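PDB 3SAO: extracellular fatty acid-binding protein from Gallus gallus, which tightly binds bacterial ferric siderophores and long-chain fatty acids, and may act in antibacterial defence as a siderophore-sequestering lipocalin and lysophosphatidic acid sensor. Local coordinates for residues I14-S19 with T123-F128; K30-M35 with A51-K56. All coordinates share one frame; numbering follows the deposited sequence.

Interaction 1. Residues I14-S19 with T123-F128; sequences IVALAS and TAMAIF
This is the lipocalin arrangement of a helix packed on the outside of the beta-barrel: T123-F128, in helix 122-133, lies against the first strand of the barrel, here I14-A18. The two run nearly parallel, their short axes 18° apart and 10.5 Å from each other at closest approach, a gap bridged by side chains from the helix meeting two alanines of the strand. Between those alanines, L17 CB points away from the helix, and the L17 side chain touches R112, a residue that binds the lysophosphatidic acid and enterobactin.

F128 makes the aromatic contact. It holds CG anti to the backbone N (chi1 -178°), which sends the ring from the helix to the strand tip first. Its CZ ends 3.8 Å from L17 C, and L17 C and A18 N both lie at the ring edge, near its plane, so the ring abuts the peptide link between L17 and A18 edge-on. The methyls of A16 and A18 meet successive ring atoms: A16 CB is 3.9 Å from F128 CE2, approaching obliquely, and A18 CB is 3.9 Å from F128 CZ. Beyond this strand, L113, V96 and V142 also touch the F128 side chain, which is buried.

The remaining contact is aliphatic. M125 leaves the helix with CG anti to N, then folds at chi2 (61°) and chi3 until its terminal methyl CE rests 4.1 Å from A16 CB.

Interaction 2. Residues K30-M35 with A51-K56; sequences KMKMVM and AAPSPK
K30-M35 and A51-K56 form the open end of an antiparallel beta-hairpin of the lipocalin barrel, where strand 34-41 begins and strand 45-52 finishes. M35 and A51 make a hydrogen-bonded pair in which each residue gives its N-H and takes one with its carbonyl. M35 N donates to A51 O at 2.9 Å, and A51 N returns a bond to M35 O at 2.8 Å. Both donors lie in the carbonyl plane of their acceptor, and the N-H...O angles are close to 150°. A51 O also receives a CA-H...O contact from V34.

Beyond V34 and A52 the chains draw apart, and one water accepts from K32 N and donates to P53 O. M33 O instead accepts from the side-chain amide of Q148, and the M33 backbone also bonds to that of P146, while A52 pairs through its backbone with R59 on the next strand.

Apolar contacts fill in alongside. V34 CG2 sits 3.7 Å from A52 CB, and the base of the K32 chain crosses P53 at about a right angle, with K32 CB 3.7 Å from P53 CG, before its end leads away. Further along, S54 OG donates to G57 O and closes an ST turn, accepting from K56 N at 3.1 Å.

Overall arrangement
Interactions 1 and 2 meet on one sheet, their centres about 17 Å apart, because strand 10-18 neighbours strand 34-41. A probable hydrogen bond ties them directly, I14 N to V34 O at 2.8 Å, while V15 packs on M33 and L17 on M31. Both segments of interaction 2 fall in the sequence between those of interaction 1. Both contacts lie near the site of the bound lysophosphatidic acid: the L17 side chain is about 8 Å from the ligand and about 4 Å from the side chain of R112, while the V34 side chain is about 7 Å from the ligand and about 4 Å from the side chain of Y50.

Interaction 1. Residues I14-S19 with T123-F128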
# COMPACT_ATOMS: atom_id res chain seq x y z
N ILE A 14 3.06 2.61 -4.03
CA ILE A 14 3.49 1.95 -2.82
C ILE A 14 4.99 1.67 -2.99
O ILE A 14 5.39 0.91 -3.87
CB ILE A 14 2.71 0.70 -2.59
CG1 ILE A 14 1.21 1.04 -2.57
CG2 ILE A 14 3.18 0.00 -1.28
CD1 ILE A 14 0.28 -0.15 -2.50
N VAL A 15 5.80 2.34 -2.18
CA VAL A 15 7.23 2.45 -2.45
C VAL A 15 8.07 1.74 -1.39
O VAL A 15 9.26 1.53 -1.58
CB VAL A 15 7.68 3.94 -2.61
CG1 VAL A 15 6.87 4.63 -3.68
CG2 VAL A 15 7.60 4.70 -1.25
N ALA A 16 7.44 1.30 -0.30
CA ALA A 16 8.14 0.48 0.69
C ALA A 16 7.13 -0.29 1.51
O ALA A 16 5.98 0.09 1.60
CB ALA A 16 9.01 1.35 1.61
N LEU A 17 7.62 -1.37 2.09
CA LEU A 17 6.87 -2.36 2.82
C LEU A 17 7.67 -2.78 4.02
O LEU A 17 8.91 -2.76 3.99
CB LEU A 17 6.65 -3.61 1.97
CG LEU A 17 5.99 -3.41 0.61
CD1 LEU A 17 5.99 -4.77 -0.14
CD2 LEU A 17 4.59 -2.86 0.75
N ALA A 18 6.97 -3.19 5.06
CA ALA A 18 7.62 -3.79 6.21
C ALA A 18 6.79 -4.96 6.72
O ALA A 18 5.58 -4.82 6.94
CB ALA A 18 7.88 -2.76 7.31
N SER A 19 7.45 -6.10 6.96
CA SER A 19 6.76 -7.30 7.47
C SER A 19 7.79 -8.31 7.96
O SER A 19 8.95 -8.22 7.59
CB SER A 19 5.91 -7.94 6.37
OG SER A 19 5.56 -9.29 6.64
N THR A 123 12.10 12.50 3.94
CA THR A 123 11.26 12.81 5.10
C THR A 123 10.26 11.69 5.35
O THR A 123 10.15 11.14 6.46
CB THR A 123 10.49 14.13 4.87
OG1 THR A 123 11.43 15.22 4.77
CG2 THR A 123 9.52 14.40 6.02
N ALA A 124 9.53 11.36 4.29
CA ALA A 124 8.57 10.27 4.31
C ALA A 124 9.23 8.94 4.67
O ALA A 124 8.67 8.18 5.47
CB ALA A 124 7.89 10.15 2.96
N MET A 125 10.38 8.65 4.07
CA MET A 125 11.04 7.37 4.36
C MET A 125 11.44 7.31 5.84
O MET A 125 11.32 6.25 6.49
CB MET A 125 12.29 7.14 3.48
CG MET A 125 13.00 5.80 3.75
SD MET A 125 11.99 4.30 3.47
CE MET A 125 11.75 4.43 1.73
N ALA A 126 11.95 8.43 6.36
CA ALA A 126 12.35 8.51 7.76
C ALA A 126 11.20 8.24 8.74
O ALA A 126 11.39 7.49 9.72
CB ALA A 126 13.00 9.86 8.05
N ILE A 127 10.01 8.76 8.44
CA ILE A 127 8.84 8.53 9.32
C ILE A 127 8.41 7.07 9.24
O ILE A 127 8.03 6.47 10.26
CB ILE A 127 7.62 9.46 9.00
CG1 ILE A 127 6.38 9.06 9.80
CG2 ILE A 127 7.21 9.45 7.56
CD1 ILE A 127 6.59 9.07 11.27
N PHE A 128 8.41 6.52 8.04
CA PHE A 128 8.08 5.09 7.85
C PHE A 128 9.01 4.19 8.68
O PHE A 128 8.54 3.30 9.42
CB PHE A 128 8.18 4.73 6.38
CG PHE A 128 7.82 3.31 6.08
CD1 PHE A 128 6.49 2.88 6.10
CD2 PHE A 128 8.80 2.42 5.71
CE1 PHE A 128 6.18 1.53 5.82
CE2 PHE A 128 8.49 1.10 5.43
CZ PHE A 128 7.18 0.66 5.48

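Interaction 2. Residues K30-M35 with A51-K56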
# COMPACT_ATOMS: atom_id res chain seq x y z
N LYS A 30 12.32 -9.74 -4.73
CA LYS A 30 11.68 -9.84 -6.04
C LYS A 30 10.62 -8.76 -6.25
O LYS A 30 10.17 -8.54 -7.38
CB LYS A 30 11.01 -11.20 -6.20
N MET A 31 10.24 -8.08 -5.18
CA MET A 31 9.07 -7.23 -5.19
C MET A 31 9.38 -5.89 -5.83
O MET A 31 10.51 -5.39 -5.79
CB MET A 31 8.55 -7.04 -3.76
CG MET A 31 8.03 -8.33 -3.12
SD MET A 31 7.28 -8.06 -1.48
CE MET A 31 6.88 -9.75 -1.01
N LYS A 32 8.38 -5.37 -6.54
CA LYS A 32 8.50 -4.10 -7.26
C LYS A 32 7.43 -3.14 -6.76
O LYS A 32 6.41 -3.56 -6.21
CB LYS A 32 8.29 -4.29 -8.75
CG LYS A 32 9.27 -5.25 -9.40
CD LYS A 32 10.71 -4.79 -9.22
CE LYS A 32 11.61 -5.34 -10.33
NZ LYS A 32 11.51 -6.80 -10.46
N MET A 33 7.65 -1.87 -7.03
CA MET A 33 6.71 -0.82 -6.72
C MET A 33 5.32 -1.05 -7.31
O MET A 33 5.16 -1.53 -8.44
CB MET A 33 7.27 0.51 -7.23
CG MET A 33 6.68 1.75 -6.65
SD MET A 33 7.48 3.26 -7.27
CE MET A 33 9.13 3.13 -6.62
N VAL A 34 4.32 -0.84 -6.47
CA VAL A 34 2.92 -1.03 -6.86
C VAL A 34 2.29 0.32 -7.19
O VAL A 34 2.42 1.28 -6.43
CB VAL A 34 2.16 -1.69 -5.73
CG1 VAL A 34 0.68 -1.89 -6.10
CG2 VAL A 34 2.84 -2.99 -5.40
N MET A 35 1.62 0.40 -8.33
CA MET A 35 0.86 1.60 -8.66
C MET A 35 -0.56 1.44 -8.11
O MET A 35 -1.15 0.36 -8.09
CB MET A 35 0.85 1.91 -10.17
CG MET A 35 0.29 3.26 -10.52
SD MET A 35 -0.00 3.51 -12.28
CE MET A 35 1.66 3.26 -12.92
N ALA A 51 -1.97 -2.06 -9.35
CA ALA A 51 -1.26 -2.72 -10.43
C ALA A 51 0.17 -3.04 -9.97
O ALA A 51 0.96 -2.16 -9.59
CB ALA A 51 -1.29 -1.77 -11.70
N ALA A 52 0.49 -4.33 -9.97
CA ALA A 52 1.83 -4.82 -9.54
C ALA A 52 2.34 -5.94 -10.44
O ALA A 52 1.61 -6.88 -10.74
CB ALA A 52 1.75 -5.29 -8.12
N PRO A 53 3.62 -5.86 -10.87
CA PRO A 53 4.20 -6.98 -11.59
C PRO A 53 4.25 -8.25 -10.77
O PRO A 53 4.20 -8.20 -9.53
CB PRO A 53 5.64 -6.53 -11.90
CG PRO A 53 5.78 -5.15 -11.36
CD PRO A 53 4.63 -4.86 -10.48
N SER A 54 4.35 -9.38 -11.48
CA SER A 54 4.58 -10.68 -10.84
C SER A 54 5.11 -11.66 -11.87
O SER A 54 4.97 -11.40 -13.07
CB SER A 54 3.27 -11.20 -10.27
OG SER A 54 2.57 -11.93 -11.28
N PRO A 55 5.67 -12.81 -11.43
CA PRO A 55 6.19 -13.83 -12.37
C PRO A 55 5.09 -14.44 -13.27
O PRO A 55 5.38 -15.18 -14.21
CB PRO A 55 6.75 -14.93 -11.45
CG PRO A 55 6.77 -14.33 -10.06
CD PRO A 55 5.79 -13.21 -10.02
N LYS A 56 3.84 -14.18 -12.91
CA LYS A 56 2.69 -14.56 -13.72
C LYS A 56 2.15 -13.37 -14.51
O LYS A 56 1.09 -13.48 -15.10
CB LYS A 56 1.56 -15.11 -12.82
CG LYS A 56 1.70 -16.60 -12.55
O HOH W 1 5.91 -7.08 -7.73